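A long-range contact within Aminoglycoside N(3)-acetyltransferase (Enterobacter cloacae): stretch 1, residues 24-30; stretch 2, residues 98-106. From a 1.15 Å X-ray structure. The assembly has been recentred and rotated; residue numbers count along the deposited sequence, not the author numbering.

Stretch 1 (24-30) MPHVSLR
Stretch 2 98-106: FGAINEFIR

Residues 24-27 form the end of an extended strand (phi -91° to -132°, psi 110° to 150°) that passes through Ser28, the N-cap, into a helix beginning at Leu29. Against it lies a turn at Phe98-Gly99 leading into the helix that includes Asn102-Arg106 (phi -60° to -70°, psi -26° to -51°). Strand and helix run in roughly opposite senses. The register sets Val27 beside Gly99 (CA-CA 6.3 Å) and Leu29 beside Ala100 (CA-CA 7.4 Å). Gly99, at phi/psi 126/129, calls for glycine, since a CB would jam against the preceding carbonyl.

Aliphatic side chains, lacking polar atoms to pair, meet in van der Waals contact. Alternation points Pro25 and Val27 toward the helix and His26 away. Pro25 CG lies 4.2 Å from Ile105 CD1 (m, t), one turn beyond Ile101. Val27 (t) places CB 4.1 Å from Ile101 CG2 (t, t). Leu29 (m, t) brings CD1 3.9 Å from Ala100 CB and 4.2 Å from Ile101 CB.

No direct hydrogen bond crosses the interface; water links the stretches instead. One water donates to Val27 O (3.1 Å) and accepts from Ile101 N (2.9 Å). Another accepts from Val27 N (2.9 Å) and lies 3.1 Å from Phe98 O. A third bridges His26 ND1 (3.0 Å) and Phe98 O (2.9 Å), a fourth Pro25 O (2.9 Å) and Asn102 OD1 (2.7 Å).

Within the helix, Arg106 NH2 forms a salt bridge with Glu103 OE1 at 2.7 Å.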

# COMPACT_ATOMS: atom_id res chain seq x y z
N MET A 24 -8.32 -1.04 2.30
CA MET A 24 -7.09 -0.51 1.73
C MET A 24 -7.37 -0.19 0.27
O MET A 24 -7.54 -1.12 -0.55
CB MET A 24 -5.96 -1.53 1.83
CG MET A 24 -4.65 -1.04 1.26
SD MET A 24 -3.29 -2.08 1.76
CE MET A 24 -1.94 -1.08 1.21
N PRO A 25 -7.41 1.07 -0.11
CA PRO A 25 -7.73 1.42 -1.50
C PRO A 25 -6.49 1.55 -2.37
O PRO A 25 -5.41 1.97 -1.94
CB PRO A 25 -8.42 2.79 -1.35
CG PRO A 25 -7.68 3.42 -0.20
CD PRO A 25 -7.37 2.26 0.76
N HIS A 26 -6.70 1.24 -3.64
CA HIS A 26 -5.75 1.47 -4.72
C HIS A 26 -6.56 2.13 -5.81
O HIS A 26 -7.51 1.53 -6.31
CB HIS A 26 -5.11 0.17 -5.25
CG HIS A 26 -4.27 -0.54 -4.24
ND1 HIS A 26 -3.08 -0.03 -3.80
CD2 HIS A 26 -4.48 -1.69 -3.57
CE1 HIS A 26 -2.57 -0.85 -2.89
NE2 HIS A 26 -3.39 -1.86 -2.74
N VAL A 27 -6.21 3.35 -6.18
CA VAL A 27 -7.11 4.18 -6.99
C VAL A 27 -6.40 4.73 -8.22
O VAL A 27 -5.30 5.30 -8.12
CB VAL A 27 -7.67 5.35 -6.17
CG1 VAL A 27 -8.64 6.21 -6.99
CG2 VAL A 27 -8.30 4.85 -4.89
N SER A 28 -7.05 4.61 -9.38
CA SER A 28 -6.71 5.40 -10.56
C SER A 28 -7.72 6.54 -10.69
O SER A 28 -8.88 6.33 -11.08
CB SER A 28 -6.77 4.52 -11.81
OG SER A 28 -6.72 5.34 -12.98
N LEU A 29 -7.29 7.76 -10.36
CA LEU A 29 -8.22 8.89 -10.43
C LEU A 29 -8.64 9.20 -11.86
O LEU A 29 -9.75 9.69 -12.08
CB LEU A 29 -7.62 10.11 -9.74
CG LEU A 29 -7.56 10.01 -8.21
CD1 LEU A 29 -6.69 11.10 -7.62
CD2 LEU A 29 -8.96 10.07 -7.59
N ARG A 30 -7.78 8.91 -12.85
CA ARG A 30 -8.16 9.09 -14.25
C ARG A 30 -9.35 8.20 -14.61
O ARG A 30 -10.24 8.62 -15.36
CB ARG A 30 -6.96 8.80 -15.15
CG ARG A 30 -7.06 9.34 -16.57
CD ARG A 30 -5.76 9.24 -17.37
NE ARG A 30 -4.56 9.11 -16.54
CZ ARG A 30 -3.91 10.13 -15.98
NH1 ARG A 30 -4.34 11.37 -16.14
NH2 ARG A 30 -2.83 9.90 -15.24
N PHE A 98 2.15 6.21 -6.61
CA PHE A 98 1.23 5.22 -6.08
C PHE A 98 -0.20 5.73 -6.06
O PHE A 98 -1.10 5.03 -5.58
CB PHE A 98 1.69 4.74 -4.71
CG PHE A 98 3.10 4.19 -4.72
CD1 PHE A 98 3.63 3.59 -5.87
CD2 PHE A 98 3.89 4.27 -3.62
CE1 PHE A 98 4.93 3.10 -5.87
CE2 PHE A 98 5.17 3.77 -3.63
CZ PHE A 98 5.68 3.18 -4.74
N GLY A 99 -0.42 6.92 -6.60
CA GLY A 99 -1.74 7.50 -6.66
C GLY A 99 -1.83 8.89 -6.06
O GLY A 99 -1.41 9.08 -4.93
N ALA A 100 -2.39 9.85 -6.80
CA ALA A 100 -2.53 11.20 -6.28
C ALA A 100 -3.50 11.28 -5.11
O ALA A 100 -3.48 12.26 -4.37
CB ALA A 100 -2.96 12.16 -7.40
N ILE A 101 -4.35 10.27 -4.91
CA ILE A 101 -5.26 10.33 -3.77
C ILE A 101 -4.50 10.24 -2.46
O ILE A 101 -5.01 10.68 -1.42
CB ILE A 101 -6.33 9.23 -3.90
CG1 ILE A 101 -7.54 9.61 -3.05
CG2 ILE A 101 -5.79 7.86 -3.46
CD1 ILE A 101 -8.69 8.66 -3.16
N ASN A 102 -3.30 9.65 -2.46
CA ASN A 102 -2.67 9.34 -1.19
C ASN A 102 -2.26 10.58 -0.42
O ASN A 102 -2.27 10.57 0.82
CB ASN A 102 -1.51 8.37 -1.41
CG ASN A 102 -1.99 6.99 -1.69
OD1 ASN A 102 -3.03 6.57 -1.18
ND2 ASN A 102 -1.22 6.25 -2.47
N GLU A 103 -1.91 11.66 -1.11
CA GLU A 103 -1.59 12.89 -0.39
C GLU A 103 -2.82 13.46 0.30
O GLU A 103 -2.70 14.04 1.38
CB GLU A 103 -0.93 13.88 -1.35
CG GLU A 103 -0.56 15.23 -0.75
CD GLU A 103 0.57 15.17 0.26
OE1 GLU A 103 0.99 16.25 0.75
OE2 GLU A 103 1.06 14.05 0.59
N PHE A 104 -4.01 13.27 -0.29
CA PHE A 104 -5.24 13.69 0.36
C PHE A 104 -5.54 12.80 1.56
O PHE A 104 -5.98 13.30 2.60
CB PHE A 104 -6.41 13.65 -0.62
CG PHE A 104 -6.31 14.66 -1.73
CD1 PHE A 104 -5.57 14.39 -2.86
CD2 PHE A 104 -6.92 15.89 -1.62
CE1 PHE A 104 -5.44 15.33 -3.87
CE2 PHE A 104 -6.82 16.83 -2.62
CZ PHE A 104 -6.08 16.56 -3.75
N ILE A 105 -5.33 11.49 1.44
CA ILE A 105 -5.53 10.61 2.59
C ILE A 105 -4.61 11.01 3.74
O ILE A 105 -5.04 11.16 4.90
CB ILE A 105 -5.33 9.14 2.17
CG1 ILE A 105 -6.42 8.71 1.19
CG2 ILE A 105 -5.32 8.24 3.40
CD1 ILE A 105 -6.28 7.29 0.66
N ARG A 106 -3.32 11.14 3.46
CA ARG A 106 -2.39 11.31 4.56
C ARG A 106 -2.54 12.66 5.26
O ARG A 106 -2.20 12.76 6.44
CB ARG A 106 -0.95 11.06 4.09
CG ARG A 106 -0.32 12.18 3.32
CD ARG A 106 0.63 13.00 4.19
NE ARG A 106 1.18 14.12 3.44
CZ ARG A 106 1.70 15.20 4.00
NH1 ARG A 106 1.84 15.26 5.31
NH2 ARG A 106 2.13 16.19 3.23
O HOH W 1 -4.82 4.79 -2.27
O HOH W 2 -1.76 2.23 -5.24
O HOH W 3 -4.84 7.93 -6.58
O HOH W 4 -4.12 4.89 -4.90
O HOH W 5 -4.23 8.59 -9.44